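Local structure of FACT-Spt16 (Cicer arietinum, 5CE6) at residues Y67-A72 with G380-E385; G158-E163 with D186-F191. The protein forms the N-terminal domain of Spt16, a histone chaperone subunit of the FACT complex, and probably takes part in binding histones H3-H4. All coordinates share one frame; numbering follows the deposited sequence. Where two conformers were deposited one is given.

Interaction 1. Residues Y67-A72 with G380-E385; sequences YLKSTA and GIEFRE. With ACT (acetate ion), chain B.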
# COMPACT_ATOMS: atom_id res chain seq x y z
N TYR A 67 -6.78 -2.33 -4.06
CA TYR A 67 -5.83 -3.33 -3.59
C TYR A 67 -6.57 -4.34 -2.75
O TYR A 67 -7.42 -3.96 -1.93
CB TYR A 67 -4.71 -2.68 -2.77
CG TYR A 67 -3.70 -1.97 -3.62
CD1 TYR A 67 -4.00 -0.74 -4.20
CD2 TYR A 67 -2.44 -2.51 -3.85
CE1 TYR A 67 -3.08 -0.08 -4.99
CE2 TYR A 67 -1.52 -1.86 -4.65
CZ TYR A 67 -1.85 -0.64 -5.21
OH TYR A 67 -0.94 0.02 -6.01
N LEU A 68 -6.29 -5.62 -2.96
CA LEU A 68 -6.91 -6.66 -2.16
C LEU A 68 -5.86 -7.44 -1.42
O LEU A 68 -4.86 -7.87 -2.00
CB LEU A 68 -7.71 -7.62 -3.02
CG LEU A 68 -8.97 -7.08 -3.69
CD1 LEU A 68 -9.66 -8.20 -4.44
CD2 LEU A 68 -9.88 -6.48 -2.65
N LYS A 69 -6.09 -7.63 -0.13
CA LYS A 69 -5.23 -8.48 0.67
C LYS A 69 -5.21 -9.91 0.11
O LYS A 69 -4.21 -10.60 0.19
CB LYS A 69 -5.70 -8.46 2.12
CG LYS A 69 -4.70 -9.03 3.10
CD LYS A 69 -5.13 -8.77 4.54
CE LYS A 69 -4.21 -7.78 5.25
NZ LYS A 69 -4.38 -6.37 4.79
N SER A 70 -6.33 -10.37 -0.45
CA SER A 70 -6.35 -11.71 -1.02
C SER A 70 -5.43 -11.79 -2.23
O SER A 70 -4.72 -12.78 -2.42
CB SER A 70 -7.77 -12.08 -1.42
OG SER A 70 -8.31 -11.08 -2.26
N THR A 71 -5.45 -10.74 -3.05
CA THR A 71 -4.56 -10.67 -4.20
C THR A 71 -3.11 -10.67 -3.73
O THR A 71 -2.25 -11.36 -4.28
CB THR A 71 -4.85 -9.44 -5.06
OG1 THR A 71 -6.13 -9.60 -5.68
CG2 THR A 71 -3.78 -9.28 -6.14
N ALA A 72 -2.85 -9.90 -2.68
CA ALA A 72 -1.51 -9.84 -2.11
C ALA A 72 -1.00 -11.21 -1.66
O ALA A 72 0.17 -11.53 -1.85
CB ALA A 72 -1.48 -8.85 -0.95
N GLY A 380 3.86 -2.45 1.03
CA GLY A 380 4.54 -3.60 0.45
C GLY A 380 3.83 -3.98 -0.83
O GLY A 380 3.60 -3.15 -1.71
N ILE A 381 3.44 -5.25 -0.94
CA ILE A 381 2.56 -5.64 -2.03
C ILE A 381 1.28 -4.81 -2.03
O ILE A 381 0.81 -4.36 -3.08
CB ILE A 381 2.25 -7.15 -1.97
CG1 ILE A 381 3.56 -7.93 -1.99
CG2 ILE A 381 1.37 -7.55 -3.14
CD1 ILE A 381 3.38 -9.46 -1.88
N GLU A 382 0.70 -4.62 -0.85
CA GLU A 382 -0.41 -3.70 -0.67
C GLU A 382 0.12 -2.28 -0.57
O GLU A 382 1.10 -2.03 0.14
CB GLU A 382 -1.18 -4.02 0.61
CG GLU A 382 -1.71 -5.46 0.69
CD GLU A 382 -2.11 -5.82 2.09
OE1 GLU A 382 -1.22 -6.21 2.89
OE2 GLU A 382 -3.31 -5.67 2.42
N PHE A 383 -0.53 -1.34 -1.24
CA PHE A 383 -0.12 0.04 -1.08
C PHE A 383 -0.34 0.54 0.35
O PHE A 383 0.44 1.34 0.90
CB PHE A 383 -0.85 0.94 -2.08
CG PHE A 383 -0.39 2.36 -2.01
CD1 PHE A 383 0.82 2.72 -2.58
CD2 PHE A 383 -1.15 3.31 -1.36
CE1 PHE A 383 1.28 4.03 -2.48
CE2 PHE A 383 -0.71 4.61 -1.26
CZ PHE A 383 0.50 4.98 -1.83
N ARG A 384 -1.43 0.08 0.95
CA ARG A 384 -1.77 0.47 2.30
C ARG A 384 -1.96 -0.76 3.19
O ARG A 384 -2.95 -1.49 3.06
CB ARG A 384 -3.06 1.29 2.23
CG ARG A 384 -3.43 2.03 3.46
CD ARG A 384 -4.60 2.94 3.15
NE ARG A 384 -5.16 3.50 4.36
CZ ARG A 384 -4.74 4.64 4.90
NH1 ARG A 384 -3.77 5.32 4.31
NH2 ARG A 384 -5.29 5.08 6.02
N GLU A 385 -1.00 -0.99 4.08
CA GLU A 385 -1.11 -2.02 5.10
C GLU A 385 -1.84 -1.45 6.32
O GLU A 385 -1.24 -0.80 7.17
CB GLU A 385 0.27 -2.58 5.45
CG GLU A 385 0.97 -3.18 4.23
CD GLU A 385 2.34 -3.75 4.52
OE1 GLU A 385 2.84 -3.60 5.66
OE2 GLU A 385 2.94 -4.34 3.60
C ACT B . -3.14 -6.03 -4.97
O ACT B . -4.38 -6.00 -5.04
OXT ACT B . -2.52 -5.74 -6.02
CH3 ACT B . -2.43 -6.41 -3.70
O HOH W 1 -1.30 -5.86 5.52

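Interaction 2. Residues G158-E163 with D186-F191; sequences GHIARE and DVANGF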
# COMPACT_ATOMS: atom_id res chain seq x y z
N GLY A 158 -11.30 -19.02 8.68
CA GLY A 158 -10.86 -17.64 8.63
C GLY A 158 -11.00 -17.08 7.22
O GLY A 158 -10.74 -17.78 6.24
N HIS A 159 -11.44 -15.84 7.12
CA HIS A 159 -11.46 -15.15 5.84
C HIS A 159 -11.12 -13.68 6.05
O HIS A 159 -11.09 -13.21 7.19
CB HIS A 159 -12.81 -15.30 5.14
CG HIS A 159 -13.95 -14.69 5.88
ND1 HIS A 159 -14.98 -14.03 5.25
CD2 HIS A 159 -14.24 -14.64 7.21
CE1 HIS A 159 -15.85 -13.60 6.14
NE2 HIS A 159 -15.42 -13.95 7.35
N ILE A 160 -10.85 -12.98 4.96
CA ILE A 160 -10.58 -11.55 5.05
C ILE A 160 -11.95 -10.88 4.99
O ILE A 160 -12.44 -10.55 3.91
CB ILE A 160 -9.66 -11.09 3.92
CG1 ILE A 160 -8.37 -11.93 3.94
CG2 ILE A 160 -9.35 -9.62 4.04
CD1 ILE A 160 -7.52 -11.82 2.69
N ALA A 161 -12.57 -10.73 6.15
CA ALA A 161 -14.00 -10.42 6.23
C ALA A 161 -14.38 -9.09 5.59
O ALA A 161 -15.49 -8.93 5.08
CB ALA A 161 -14.48 -10.48 7.68
N ARG A 162 -13.47 -8.13 5.62
CA ARG A 162 -13.76 -6.78 5.13
C ARG A 162 -13.82 -6.70 3.61
O ARG A 162 -14.28 -5.70 3.05
CB ARG A 162 -12.75 -5.77 5.68
N GLU A 163 -13.36 -7.74 2.93
CA GLU A 163 -13.41 -7.75 1.47
C GLU A 163 -14.82 -8.01 0.97
O GLU A 163 -15.50 -8.94 1.41
CB GLU A 163 -12.45 -8.80 0.90
CG GLU A 163 -11.02 -8.46 1.14
CD GLU A 163 -10.04 -9.29 0.34
OE1 GLU A 163 -10.47 -10.22 -0.38
OE2 GLU A 163 -8.83 -8.99 0.44
N ASP A 186 -12.54 -13.24 11.05
CA ASP A 186 -11.72 -12.32 10.27
C ASP A 186 -10.26 -12.63 10.59
O ASP A 186 -9.88 -12.73 11.75
CB ASP A 186 -12.05 -10.86 10.64
CG ASP A 186 -11.31 -9.85 9.78
OD1 ASP A 186 -10.69 -10.23 8.77
OD2 ASP A 186 -11.36 -8.64 10.11
N VAL A 187 -9.45 -12.82 9.55
CA VAL A 187 -8.03 -13.08 9.74
C VAL A 187 -7.15 -12.03 9.08
O VAL A 187 -5.97 -12.27 8.84
CB VAL A 187 -7.64 -14.50 9.26
CG1 VAL A 187 -8.32 -15.54 10.11
CG2 VAL A 187 -7.97 -14.70 7.79
N ALA A 188 -7.71 -10.87 8.78
CA ALA A 188 -6.93 -9.81 8.14
C ALA A 188 -5.68 -9.45 8.95
O ALA A 188 -4.62 -9.18 8.40
CB ALA A 188 -7.78 -8.58 7.89
N ASN A 189 -5.82 -9.49 10.28
CA ASN A 189 -4.72 -9.15 11.17
C ASN A 189 -3.62 -10.20 11.12
O ASN A 189 -2.46 -9.92 11.42
CB ASN A 189 -5.21 -8.96 12.60
CG ASN A 189 -6.11 -7.74 12.75
OD1 ASN A 189 -6.05 -6.82 11.93
ND2 ASN A 189 -6.93 -7.73 13.79
N GLY A 190 -3.99 -11.42 10.75
CA GLY A 190 -2.99 -12.47 10.63
C GLY A 190 -2.13 -12.21 9.41
O GLY A 190 -0.90 -12.24 9.48
N PHE A 191 -2.79 -11.96 8.28
CA PHE A 191 -2.06 -11.63 7.06
C PHE A 191 -1.22 -10.36 7.21
O PHE A 191 -0.10 -10.29 6.70
CB PHE A 191 -3.02 -11.52 5.88
CG PHE A 191 -3.53 -12.85 5.41
CD1 PHE A 191 -2.65 -13.83 4.98
CD2 PHE A 191 -4.89 -13.12 5.41
CE1 PHE A 191 -3.11 -15.06 4.54
CE2 PHE A 191 -5.36 -14.35 4.98
CZ PHE A 191 -4.47 -15.32 4.54
O HOH W 2 -10.90 -7.94 7.12

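Interaction 1. Residues Y67-A72 with G380-E385
Y67, K69 and A72 meet I381, E382 and F383 in an interdomain contact, partly buried, where Y67 and the first turn of helix 69-78 in the N-terminal lobe rest on the loop between strands 376-378 and 403-414 of the aminopeptidase-like M24 domain. A salt bridge forms one end of it and an aromatic ring the other. The K69 chain bends at chi3 (-112°, which places CE) and again at chi4 (73°, which places NZ), and NZ meets E382 OE2 at 2.7 Å on the syn side of the carboxylate. The other oxygen, OE1, takes a hydrogen bond from a water at 2.7 Å, and the same water accepts a weak hydrogen bond from K69 NZ at 3.2 Å. Higher up the same glutamate, CG packs on A72 CB, which also touches I381 CG2 at 3.8 Å. This is a lobe joined to a pita-bread fold, the architecture of M24 enzymes, here in a protein of histone-chaperone type. On the Y67 side, F383 CB sits over one ring face, 3.6 Å above its plane and shifted toward the rim, in a CH-pi contact. The backbone N of F383 lies over a face as well, 3.4 Å from Y67 CD2, whereas I381 O comes to the ring edge. Beyond the ring, Y67 OH is hydrogen-bonded to C266 O of the M24 domain. An acetate ion, probably from the crystallisation liquor, accepts a nearly straight bond from L68 N to its O (2.8 Å, 169°) and is also hydrogen-bonded to R305 NH2 of the M24 domain.

Interaction 2. Residues G158-E163 with D186-F191
H159 and D186 form a parallel bridge where strand 156-159 runs beside strand 183-186; it is made by V187 N donating to H159 O at 2.9 Å and by the backbone bond of H159 with S185. The carboxylate of D186 ties the two segments together through OD1. CG stands anti to the backbone N (chi1 -175°). OD1 receives A161 N at 3.3 Å and A188 N at 3.0 Å, the two N-H groups coming from opposite faces of the carboxylate plane. The second bond closes an Asx turn at the start of helix 188-196; a water donating to OD1 also accepts from R162 N. A161 CB lies against D186 CB at 3.8 Å. These strands close one side of the six-stranded mixed sheet of the N-terminal lobe, with 183-186 outermost. V187 CG1 packs on the CA of G158 at 3.6 Å. I160, at the centre of an inverse gamma turn, brings CG1 and CD1 to F191 CD2 and CE2, the two side chains crossing at about a right angle, and its CG2 lies 4.3 Å from A188 CB. An alanine here would probably leave a gap beside F191 and A188. The F191 ring also meets W48 edge-to-face.

Interaction 1 spans two domains, while interaction 2 stays within the N-terminal lobe, and their centres are about 12 Å apart. Helix 69-78 joins them: S70 OG is probably hydrogen-bonded to E163 OE1, and I160 CD1 packs on S70 N. The centre of interaction 1 lies about 6 Å from that of the chain, with no touching residue exposed; that of interaction 2 lies about 16 Å out, with A161 and D186 exposed. Between its two segments, interaction 1 has one charged pair, a ring face and small apolar groups; the lobe contact uses strand pairing and a carboxylate that accepts backbone N-H groups. In sequence, interaction 2 lies inside the excursion closed by interaction 1.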